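Local atomic coordinates of phage-like element PBSX protein XepA (Bacillus subtilis, PDB entry 6IA5), a protein that is of unknown function, belongs to a prophage lytic cassette, assembles as a pentamer and does not seem to be involved in host cell lysis. Residues D177-N183 with T270-T276; A199-V205 with E247-I253. All coordinates share one frame; numbering follows the deposited sequence.

Interaction 1 of 2, residues D177-N183 with T270-T276; sequences DFVFHEN and TLSVKGT
A classic beta bulge sets Phe-180 and His-181 against the single residue Val-273, interrupting the antiparallel pairing of 177-183 with 270-276 in the C-terminal beta domain. Val-273 O takes both amides of the bulge: Phe-180 N at 2.8 Å lies nearly in line with the carbonyl bond, and His-181 N sits on a lone pair. The extra residue turns the Phe-180 side chain toward the partner strand. With CG beside its own backbone N (chi1 -62°), the ring presents its edge to the backbone of Val-273 and Gly-275, while CB rests on Val-273 CG1. Phe-178 CD2 lies over the centre of one face of this ring, 3.7 Å above its plane, and Met-261 and Leu-193 also pack on Phe-180. His-181 and Val-273 run side by side on the face that also carries Phe-178, with His-181 CD2 4.0 Å from Val-273 CG2.

The face of Asp-177, Val-179, Lys-274 and Thr-276 is largely polar. The Lys-274 chain, extended beyond CG, passes Val-179, its CD 3.9 Å from Val-179 CG2, and carries NZ to 2.7 Å from Glu-182 OE2 in a salt bridge, approaching from above the carboxylate plane. Asp-177 divides its carboxylate: OD2 pairs with Lys-257 of a second subunit, and OD1 accepts from Thr-276 OG1 at 2.8 Å, again well out of plane. Beyond the bulge, a side chain replaces the backbone as acceptor: Ser-272 OG, turned beside its own N (chi1 -65°), receives Asn-183 N at 3.0 Å and is also hydrogen-bonded to a water 2.7 Å away.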
ATOM      1  N   ASP E 177     -22.239 -13.989 -18.429  1.00 46.42           N
ATOM      2  CA  ASP E 177     -23.204 -14.682 -19.273  1.00 44.62           C
ATOM      3  C   ASP E 177     -24.073 -13.661 -19.991  1.00 45.47           C
ATOM      4  O   ASP E 177     -24.169 -12.524 -19.557  1.00 43.98           O
ATOM      5  CB  ASP E 177     -24.060 -15.647 -18.458  1.00 45.83           C
ATOM      6  CG  ASP E 177     -23.260 -16.816 -17.920  1.00 55.92           C
ATOM      7  OD1 ASP E 177     -22.076 -16.979 -18.332  1.00 54.57           O
ATOM      8  OD2 ASP E 177     -23.826 -17.571 -17.100  1.00 54.98           O
ATOM      9  N   PHE E 178     -24.695 -14.061 -21.104  1.00 46.80           N
ATOM     10  CA  PHE E 178     -25.507 -13.120 -21.857  1.00 45.53           C
ATOM     11  C   PHE E 178     -26.620 -13.857 -22.591  1.00 46.02           C
ATOM     12  O   PHE E 178     -26.411 -14.960 -23.085  1.00 46.56           O
ATOM     13  CB  PHE E 178     -24.640 -12.291 -22.810  1.00 42.70           C
ATOM     14  CG  PHE E 178     -25.409 -11.214 -23.537  1.00 41.93           C
ATOM     15  CD1 PHE E 178     -25.615  -9.968 -22.952  1.00 39.90           C
ATOM     16  CD2 PHE E 178     -25.959 -11.460 -24.789  1.00 43.62           C
ATOM     17  CE1 PHE E 178     -26.353  -8.993 -23.610  1.00 44.04           C
ATOM     18  CE2 PHE E 178     -26.685 -10.478 -25.454  1.00 48.84           C
ATOM     19  CZ  PHE E 178     -26.889  -9.247 -24.857  1.00 45.66           C
ATOM     20  N   VAL E 179     -27.794 -13.221 -22.671  1.00 46.03           N
ATOM     21  CA  VAL E 179     -28.937 -13.800 -23.354  1.00 44.25           C
ATOM     22  C   VAL E 179     -29.142 -13.056 -24.668  1.00 43.68           C
ATOM     23  O   VAL E 179     -29.457 -11.869 -24.667  1.00 50.12           O
ATOM     24  CB  VAL E 179     -30.204 -13.763 -22.475  1.00 43.09           C
ATOM     25  CG1 VAL E 179     -31.430 -14.290 -23.218  1.00 43.39           C
ATOM     26  CG2 VAL E 179     -29.991 -14.499 -21.159  1.00 42.38           C
ATOM     27  N   PHE E 180     -28.954 -13.762 -25.784  1.00 39.41           N
ATOM     28  CA  PHE E 180     -29.225 -13.177 -27.085  1.00 40.08           C
ATOM     29  C   PHE E 180     -30.717 -13.312 -27.372  1.00 44.24           C
ATOM     30  O   PHE E 180     -31.333 -12.367 -27.858  1.00 40.43           O
ATOM     31  CB  PHE E 180     -28.397 -13.863 -28.179  1.00 38.82           C
ATOM     32  CG  PHE E 180     -26.905 -13.716 -28.001  1.00 42.37           C
ATOM     33  CD1 PHE E 180     -26.238 -12.622 -28.535  1.00 37.74           C
ATOM     34  CD2 PHE E 180     -26.172 -14.663 -27.286  1.00 40.96           C
ATOM     35  CE1 PHE E 180     -24.865 -12.481 -28.377  1.00 40.39           C
ATOM     36  CE2 PHE E 180     -24.800 -14.525 -27.122  1.00 38.38           C
ATOM     37  CZ  PHE E 180     -24.148 -13.436 -27.670  1.00 41.30           C
ATOM     38  N   HIS E 181     -31.251 -14.510 -27.088  1.00 42.23           N
ATOM     39  CA  HIS E 181     -32.639 -14.890 -27.275  1.00 44.61           C
ATOM     40  C   HIS E 181     -33.004 -15.881 -26.175  1.00 49.99           C
ATOM     41  O   HIS E 181     -32.208 -16.751 -25.809  1.00 48.67           O
ATOM     42  CB  HIS E 181     -32.857 -15.616 -28.610  1.00 43.59           C
ATOM     43  CG  HIS E 181     -32.599 -14.795 -29.827  1.00 47.75           C
ATOM     44  ND1 HIS E 181     -33.561 -13.989 -30.401  1.00 45.29           N
ATOM     45  CD2 HIS E 181     -31.494 -14.654 -30.589  1.00 47.01           C
ATOM     46  CE1 HIS E 181     -33.077 -13.389 -31.466  1.00 50.81           C
ATOM     47  NE2 HIS E 181     -31.800 -13.788 -31.606  1.00 50.62           N
ATOM     48  N   GLU E 182     -34.232 -15.762 -25.665  1.00 53.65           N
ATOM     49  CA  GLU E 182     -34.778 -16.756 -24.760  1.00 51.34           C
ATOM     50  C   GLU E 182     -36.167 -17.158 -25.242  1.00 55.97           C
ATOM     51  O   GLU E 182     -37.080 -16.339 -25.248  1.00 59.23           O
ATOM     52  CB  GLU E 182     -34.866 -16.144 -23.369  1.00 54.81           C
ATOM     53  CG  GLU E 182     -35.470 -17.066 -22.340  1.00 59.67           C
ATOM     54  CD  GLU E 182     -35.049 -16.672 -20.945  1.00 62.08           C
ATOM     55  OE1 GLU E 182     -35.392 -15.563 -20.471  1.00 78.45           O
ATOM     56  OE2 GLU E 182     -34.307 -17.460 -20.375  1.00 69.52           O
ATOM     57  N   ASN E 183     -36.302 -18.412 -25.678  1.00 55.10           N
ATOM     58  CA  ASN E 183     -37.581 -18.944 -26.124  1.00 54.42           C
ATOM     59  C   ASN E 183     -38.181 -18.077 -27.231  1.00 57.02           C
ATOM     60  O   ASN E 183     -39.377 -17.793 -27.221  1.00 58.54           O
ATOM     61  CB  ASN E 183     -38.550 -19.103 -24.953  1.00 51.21           C
ATOM     62  CG  ASN E 183     -38.026 -20.062 -23.915  1.00 51.64           C
ATOM     63  OD1 ASN E 183     -37.508 -21.120 -24.253  1.00 54.16           O
ATOM     64  ND2 ASN E 183     -38.140 -19.678 -22.656  1.00 49.56           N
ATOM     65  N   THR E 270     -39.620 -23.031 -30.282  1.00 51.94           N
ATOM     66  CA  THR E 270     -38.892 -21.845 -29.866  1.00 52.92           C
ATOM     67  C   THR E 270     -37.390 -22.157 -29.799  1.00 48.35           C
ATOM     68  O   THR E 270     -36.968 -23.322 -29.861  1.00 38.25           O
ATOM     69  CB  THR E 270     -39.447 -21.306 -28.544  1.00 52.96           C
ATOM     70  OG1 THR E 270     -39.249 -22.370 -27.619  1.00 51.04           O
ATOM     71  CG2 THR E 270     -40.914 -20.928 -28.605  1.00 55.92           C
ATOM     72  N   LEU E 271     -36.591 -21.097 -29.664  1.00 44.07           N
ATOM     73  CA  LEU E 271     -35.139 -21.227 -29.653  1.00 43.83           C
ATOM     74  C   LEU E 271     -34.551 -20.241 -28.651  1.00 39.57           C
ATOM     75  O   LEU E 271     -34.948 -19.083 -28.621  1.00 43.99           O
ATOM     76  CB  LEU E 271     -34.595 -20.993 -31.069  1.00 37.55           C
ATOM     77  CG  LEU E 271     -33.160 -21.471 -31.318  1.00 40.54           C
ATOM     78  CD1 LEU E 271     -33.106 -22.993 -31.406  1.00 39.30           C
ATOM     79  CD2 LEU E 271     -32.594 -20.869 -32.594  1.00 40.73           C
ATOM     80  N   SER E 272     -33.639 -20.737 -27.820  1.00 34.73           N
ATOM     81  CA  SER E 272     -32.833 -19.889 -26.960  1.00 41.33           C
ATOM     82  C   SER E 272     -31.410 -19.824 -27.517  1.00 39.18           C
ATOM     83  O   SER E 272     -30.903 -20.802 -28.062  1.00 40.99           O
ATOM     84  CB  SER E 272     -32.829 -20.409 -25.546  1.00 43.62           C
ATOM     85  OG  SER E 272     -34.134 -20.346 -24.978  1.00 43.41           O
ATOM     86  N   VAL E 273     -30.784 -18.655 -27.378  1.00 43.02           N
ATOM     87  CA  VAL E 273     -29.403 -18.432 -27.771  1.00 37.91           C
ATOM     88  C   VAL E 273     -28.731 -17.650 -26.651  1.00 38.61           C
ATOM     89  O   VAL E 273     -29.070 -16.494 -26.404  1.00 41.80           O
ATOM     90  CB  VAL E 273     -29.289 -17.695 -29.120  1.00 39.46           C
ATOM     91  CG1 VAL E 273     -27.820 -17.573 -29.524  1.00 36.25           C
ATOM     92  CG2 VAL E 273     -30.086 -18.381 -30.231  1.00 39.19           C
ATOM     93  N   LYS E 274     -27.801 -18.309 -25.963  1.00 35.82           N
ATOM     94  CA  LYS E 274     -27.175 -17.715 -24.795  1.00 38.74           C
ATOM     95  C   LYS E 274     -25.700 -18.071 -24.814  1.00 39.44           C
ATOM     96  O   LYS E 274     -25.335 -19.132 -25.321  1.00 37.53           O
ATOM     97  CB  LYS E 274     -27.796 -18.280 -23.512  1.00 38.45           C
ATOM     98  CG  LYS E 274     -29.287 -18.020 -23.392  1.00 45.09           C
ATOM     99  CD  LYS E 274     -29.835 -18.317 -22.023  1.00 49.54           C
ATOM    100  CE  LYS E 274     -31.340 -18.132 -21.978  1.00 50.28           C
ATOM    101  NZ  LYS E 274     -31.855 -18.589 -20.665  1.00 50.75           N
ATOM    102  N   GLY E 275     -24.874 -17.205 -24.217  1.00 40.63           N
ATOM    103  CA  GLY E 275     -23.447 -17.473 -24.218  1.00 42.14           C
ATOM    104  C   GLY E 275     -22.727 -16.989 -22.969  1.00 43.84           C
ATOM    105  O   GLY E 275     -23.329 -16.368 -22.092  1.00 48.19           O
ATOM    106  N   THR E 276     -21.425 -17.287 -22.930  1.00 38.88           N
ATOM    107  CA  THR E 276     -20.509 -16.852 -21.901  1.00 37.62           C
ATOM    108  C   THR E 276     -19.311 -16.193 -22.575  1.00 42.51           C
ATOM    109  O   THR E 276     -18.666 -16.815 -23.431  1.00 38.70           O
ATOM    110  CB  THR E 276     -20.050 -18.045 -21.053  1.00 37.18           C
ATOM    111  OG1 THR E 276     -21.216 -18.644 -20.475  1.00 38.34           O
ATOM    112  CG2 THR E 276     -19.065 -17.653 -19.970  1.00 36.22           C
TER
HETATM  113  O   HOH W   1     -34.900 -22.875 -25.714  1.00 40.97           O

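Interaction 2 of 2, residues A199-V205 with E247-I253; sequences AHLLVEV and EAWAFDI
A regular antiparallel ladder in the C-terminal beta domain joins 199-205 to 247-253, with Leu-201/Phe-251, Val-203/Trp-249 and Val-205/Glu-247 as its hydrogen-bonded pairs. Phe-251 N donates to Leu-201 O at 2.7 Å, and Ile-253 N extends the ladder to Ala-199 O.

The side chains of the hydrogen-bonded pairs form a buried, mostly apolar face. Phe-251, its CG beside the backbone N (chi1 -61°), lies alongside Leu-201 and slants across Val-203, whose CG2 is 3.7 Å from CE1 of the ring. Ile-253 CD1 closes on Leu-201 CB at 3.9 Å. Phe-216 meets the Phe-251 ring edge-to-face, and Met-261 packs against both Val-203 and Phe-251.

On the opposite face, Leu-202 CD1 touches Ala-248 CB at 4.0 Å, and the His-200 ring meets Ala-250 obliquely, its CE1 3.9 Å from Ala-250 CB. A second subunit packs here, and its Ser-222 hydrogen-bonds Glu-204 OE2. At the Val-205/Glu-247 end of the ladder Glu-247 OE2 is gripped twice, by Thr-242 OG1 and by Trp-249 NE1, which donates at 2.8 Å from within the indole plane but from above that of the carboxylate.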
ATOM      1  N   ALA E 199     -12.590 -11.293 -24.804  1.00 40.10           N
ATOM      2  CA  ALA E 199     -11.848 -11.677 -25.998  1.00 41.42           C
ATOM      3  C   ALA E 199     -12.463 -12.930 -26.645  1.00 39.55           C
ATOM      4  O   ALA E 199     -12.250 -13.188 -27.827  1.00 40.95           O
ATOM      5  CB  ALA E 199     -10.406 -11.933 -25.620  1.00 38.75           C
ATOM      6  N   HIS E 200     -13.202 -13.717 -25.860  1.00 32.64           N
ATOM      7  CA  HIS E 200     -13.675 -15.020 -26.287  1.00 38.82           C
ATOM      8  C   HIS E 200     -15.150 -15.170 -25.911  1.00 38.23           C
ATOM      9  O   HIS E 200     -15.573 -14.685 -24.868  1.00 40.89           O
ATOM     10  CB  HIS E 200     -12.772 -16.123 -25.706  1.00 37.38           C
ATOM     11  CG  HIS E 200     -13.089 -17.481 -26.239  1.00 47.47           C
ATOM     12  ND1 HIS E 200     -12.608 -17.928 -27.478  1.00 45.98           N
ATOM     13  CD2 HIS E 200     -13.845 -18.489 -25.736  1.00 46.62           C
ATOM     14  CE1 HIS E 200     -13.040 -19.150 -27.700  1.00 46.17           C
ATOM     15  NE2 HIS E 200     -13.815 -19.521 -26.644  1.00 47.79           N
ATOM     16  N   LEU E 201     -15.924 -15.848 -26.760  1.00 37.91           N
ATOM     17  CA  LEU E 201     -17.342 -16.049 -26.505  1.00 35.55           C
ATOM     18  C   LEU E 201     -17.728 -17.467 -26.902  1.00 36.26           C
ATOM     19  O   LEU E 201     -17.367 -17.941 -27.982  1.00 38.72           O
ATOM     20  CB  LEU E 201     -18.132 -15.015 -27.323  1.00 34.82           C
ATOM     21  CG  LEU E 201     -19.647 -15.211 -27.390  1.00 32.75           C
ATOM     22  CD1 LEU E 201     -20.321 -14.907 -26.046  1.00 31.70           C
ATOM     23  CD2 LEU E 201     -20.235 -14.388 -28.535  1.00 31.79           C
ATOM     24  N   LEU E 202     -18.459 -18.149 -26.010  1.00 39.36           N
ATOM     25  CA  LEU E 202     -19.047 -19.446 -26.324  1.00 36.27           C
ATOM     26  C   LEU E 202     -20.566 -19.275 -26.343  1.00 37.94           C
ATOM     27  O   LEU E 202     -21.126 -18.775 -25.372  1.00 38.74           O
ATOM     28  CB  LEU E 202     -18.620 -20.475 -25.271  1.00 37.10           C
ATOM     29  CG  LEU E 202     -19.148 -21.886 -25.550  1.00 41.89           C
ATOM     30  CD1 LEU E 202     -18.453 -22.498 -26.757  1.00 35.89           C
ATOM     31  CD2 LEU E 202     -19.023 -22.792 -24.342  1.00 41.48           C
ATOM     32  N   VAL E 203     -21.202 -19.654 -27.455  1.00 38.30           N
ATOM     33  CA  VAL E 203     -22.632 -19.448 -27.652  1.00 36.18           C
ATOM     34  C   VAL E 203     -23.307 -20.805 -27.805  1.00 40.13           C
ATOM     35  O   VAL E 203     -22.924 -21.587 -28.674  1.00 41.00           O
ATOM     36  CB  VAL E 203     -22.951 -18.591 -28.893  1.00 34.80           C
ATOM     37  CG1 VAL E 203     -24.464 -18.459 -29.096  1.00 32.87           C
ATOM     38  CG2 VAL E 203     -22.324 -17.212 -28.853  1.00 31.49           C
ATOM     39  N   GLU E 204     -24.343 -21.042 -26.990  1.00 35.24           N
ATOM     40  CA  GLU E 204     -25.157 -22.242 -27.095  1.00 34.90           C
ATOM     41  C   GLU E 204     -26.487 -21.916 -27.774  1.00 33.24           C
ATOM     42  O   GLU E 204     -27.130 -20.920 -27.456  1.00 37.02           O
ATOM     43  CB  GLU E 204     -25.399 -22.852 -25.708  1.00 36.79           C
ATOM     44  CG  GLU E 204     -25.831 -24.309 -25.822  1.00 46.94           C
ATOM     45  CD  GLU E 204     -26.271 -25.014 -24.553  1.00 47.48           C
ATOM     46  OE1 GLU E 204     -25.934 -24.500 -23.450  1.00 47.45           O
ATOM     47  OE2 GLU E 204     -26.947 -26.074 -24.675  1.00 48.92           O
ATOM     48  N   VAL E 205     -26.890 -22.778 -28.712  1.00 35.72           N
ATOM     49  CA  VAL E 205     -28.146 -22.691 -29.449  1.00 34.17           C
ATOM     50  C   VAL E 205     -28.955 -23.936 -29.080  1.00 36.78           C
ATOM     51  O   VAL E 205     -28.479 -25.060 -29.248  1.00 38.77           O
ATOM     52  CB  VAL E 205     -27.899 -22.628 -30.971  1.00 34.70           C
ATOM     53  CG1 VAL E 205     -29.214 -22.566 -31.755  1.00 40.52           C
ATOM     54  CG2 VAL E 205     -26.962 -21.476 -31.351  1.00 29.65           C
ATOM     55  N   GLU E 247     -26.105 -27.236 -29.898  1.00 36.45           N
ATOM     56  CA  GLU E 247     -24.719 -27.085 -30.296  1.00 37.58           C
ATOM     57  C   GLU E 247     -24.177 -25.787 -29.707  1.00 38.35           C
ATOM     58  O   GLU E 247     -24.942 -24.924 -29.291  1.00 37.12           O
ATOM     59  CB  GLU E 247     -24.579 -27.178 -31.816  1.00 38.01           C
ATOM     60  CG  GLU E 247     -25.393 -26.153 -32.550  1.00 38.94           C
ATOM     61  CD  GLU E 247     -25.410 -26.196 -34.073  1.00 42.60           C
ATOM     62  OE1 GLU E 247     -25.309 -27.288 -34.674  1.00 38.93           O
ATOM     63  OE2 GLU E 247     -25.532 -25.122 -34.660  1.00 40.59           O
ATOM     64  N   ALA E 248     -22.847 -25.687 -29.650  1.00 36.14           N
ATOM     65  CA  ALA E 248     -22.195 -24.504 -29.122  1.00 34.28           C
ATOM     66  C   ALA E 248     -21.090 -24.080 -30.090  1.00 34.39           C
ATOM     67  O   ALA E 248     -20.401 -24.925 -30.657  1.00 31.94           O
ATOM     68  CB  ALA E 248     -21.642 -24.775 -27.744  1.00 32.74           C
ATOM     69  N   TRP E 249     -20.912 -22.765 -30.209  1.00 31.15           N
ATOM     70  CA  TRP E 249     -20.013 -22.148 -31.167  1.00 33.30           C
ATOM     71  C   TRP E 249     -19.077 -21.215 -30.410  1.00 32.30           C
ATOM     72  O   TRP E 249     -19.548 -20.405 -29.616  1.00 33.94           O
ATOM     73  CB  TRP E 249     -20.832 -21.382 -32.204  1.00 29.78           C
ATOM     74  CG  TRP E 249     -21.660 -22.258 -33.097  1.00 32.16           C
ATOM     75  CD1 TRP E 249     -22.925 -22.745 -32.869  1.00 30.68           C
ATOM     76  CD2 TRP E 249     -21.262 -22.744 -34.394  1.00 29.91           C
ATOM     77  NE1 TRP E 249     -23.336 -23.499 -33.940  1.00 33.29           N
ATOM     78  CE2 TRP E 249     -22.340 -23.514 -34.891  1.00 33.54           C
ATOM     79  CE3 TRP E 249     -20.109 -22.591 -35.178  1.00 29.94           C
ATOM     80  CZ2 TRP E 249     -22.293 -24.116 -36.150  1.00 31.93           C
ATOM     81  CZ3 TRP E 249     -20.063 -23.197 -36.413  1.00 31.89           C
ATOM     82  CH2 TRP E 249     -21.147 -23.949 -36.892  1.00 33.87           C
ATOM     83  N   ALA E 250     -17.772 -21.325 -30.691  1.00 32.33           N
ATOM     84  CA  ALA E 250     -16.742 -20.520 -30.060  1.00 32.88           C
ATOM     85  C   ALA E 250     -16.321 -19.399 -31.004  1.00 29.75           C
ATOM     86  O   ALA E 250     -16.060 -19.657 -32.178  1.00 31.04           O
ATOM     87  CB  ALA E 250     -15.567 -21.397 -29.670  1.00 24.70           C
ATOM     88  N   PHE E 251     -16.231 -18.165 -30.474  1.00 29.92           N
ATOM     89  CA  PHE E 251     -15.863 -17.005 -31.281  1.00 31.13           C
ATOM     90  C   PHE E 251     -14.719 -16.242 -30.623  1.00 32.33           C
ATOM     91  O   PHE E 251     -14.673 -16.095 -29.403  1.00 33.24           O
ATOM     92  CB  PHE E 251     -17.023 -16.010 -31.385  1.00 30.25           C
ATOM     93  CG  PHE E 251     -18.266 -16.566 -32.025  1.00 32.15           C
ATOM     94  CD1 PHE E 251     -19.194 -17.287 -31.287  1.00 31.22           C
ATOM     95  CD2 PHE E 251     -18.491 -16.383 -33.384  1.00 31.83           C
ATOM     96  CE1 PHE E 251     -20.334 -17.801 -31.890  1.00 29.15           C
ATOM     97  CE2 PHE E 251     -19.623 -16.906 -33.990  1.00 28.53           C
ATOM     98  CZ  PHE E 251     -20.543 -17.604 -33.241  1.00 29.78           C
ATOM     99  N   ASP E 252     -13.822 -15.737 -31.465  1.00 36.13           N
ATOM    100  CA  ASP E 252     -12.830 -14.753 -31.080  1.00 36.56           C
ATOM    101  C   ASP E 252     -13.445 -13.377 -31.320  1.00 37.17           C
ATOM    102  O   ASP E 252     -13.715 -13.022 -32.463  1.00 32.69           O
ATOM    103  CB  ASP E 252     -11.544 -14.945 -31.892  1.00 40.81           C
ATOM    104  CG  ASP E 252     -10.493 -13.850 -31.712  1.00 50.42           C
ATOM    105  OD1 ASP E 252     -10.615 -13.025 -30.751  1.00 46.96           O
ATOM    106  OD2 ASP E 252      -9.537 -13.835 -32.521  1.00 56.39           O
ATOM    107  N   ILE E 253     -13.654 -12.601 -30.245  1.00 36.95           N
ATOM    108  CA  ILE E 253     -14.437 -11.380 -30.406  1.00 40.78           C
ATOM    109  C   ILE E 253     -13.600 -10.129 -30.129  1.00 43.12           C
ATOM    110  O   ILE E 253     -14.163  -9.027 -30.066  1.00 43.18           O
ATOM    111  CB  ILE E 253     -15.716 -11.435 -29.542  1.00 38.11           C
ATOM    112  CG1 ILE E 253     -15.405 -11.567 -28.046  1.00 38.42           C
ATOM    113  CG2 ILE E 253     -16.657 -12.533 -30.045  1.00 35.99           C
ATOM    114  CD1 ILE E 253     -16.631 -11.410 -27.169  1.00 40.51           C
TER

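In the fold
Interactions 1 and 2 lie in one antiparallel sheet, their centres about 12 Å apart, and join directly because strands 271-278 and 200-207 are neighbours. Probable hydrogen bonds link Lys-274 O to Glu-204 N at 2.7 Å and Thr-276 N to Leu-202 O at 2.9 Å. Along the sequence, both segments of interaction 2 fall between those of interaction 1. On the inner face the two apolar clusters merge where Val-273 CG1 meets Val-203 CG1 at 3.5 Å, with Met-261 of strand 258-267 packing against both valines. The outer face of both contacts meets the same neighbouring subunit of the pentamer: its Val-221 packs on Lys-274 and Glu-204, and its Gly-255 on Thr-276 and Leu-202.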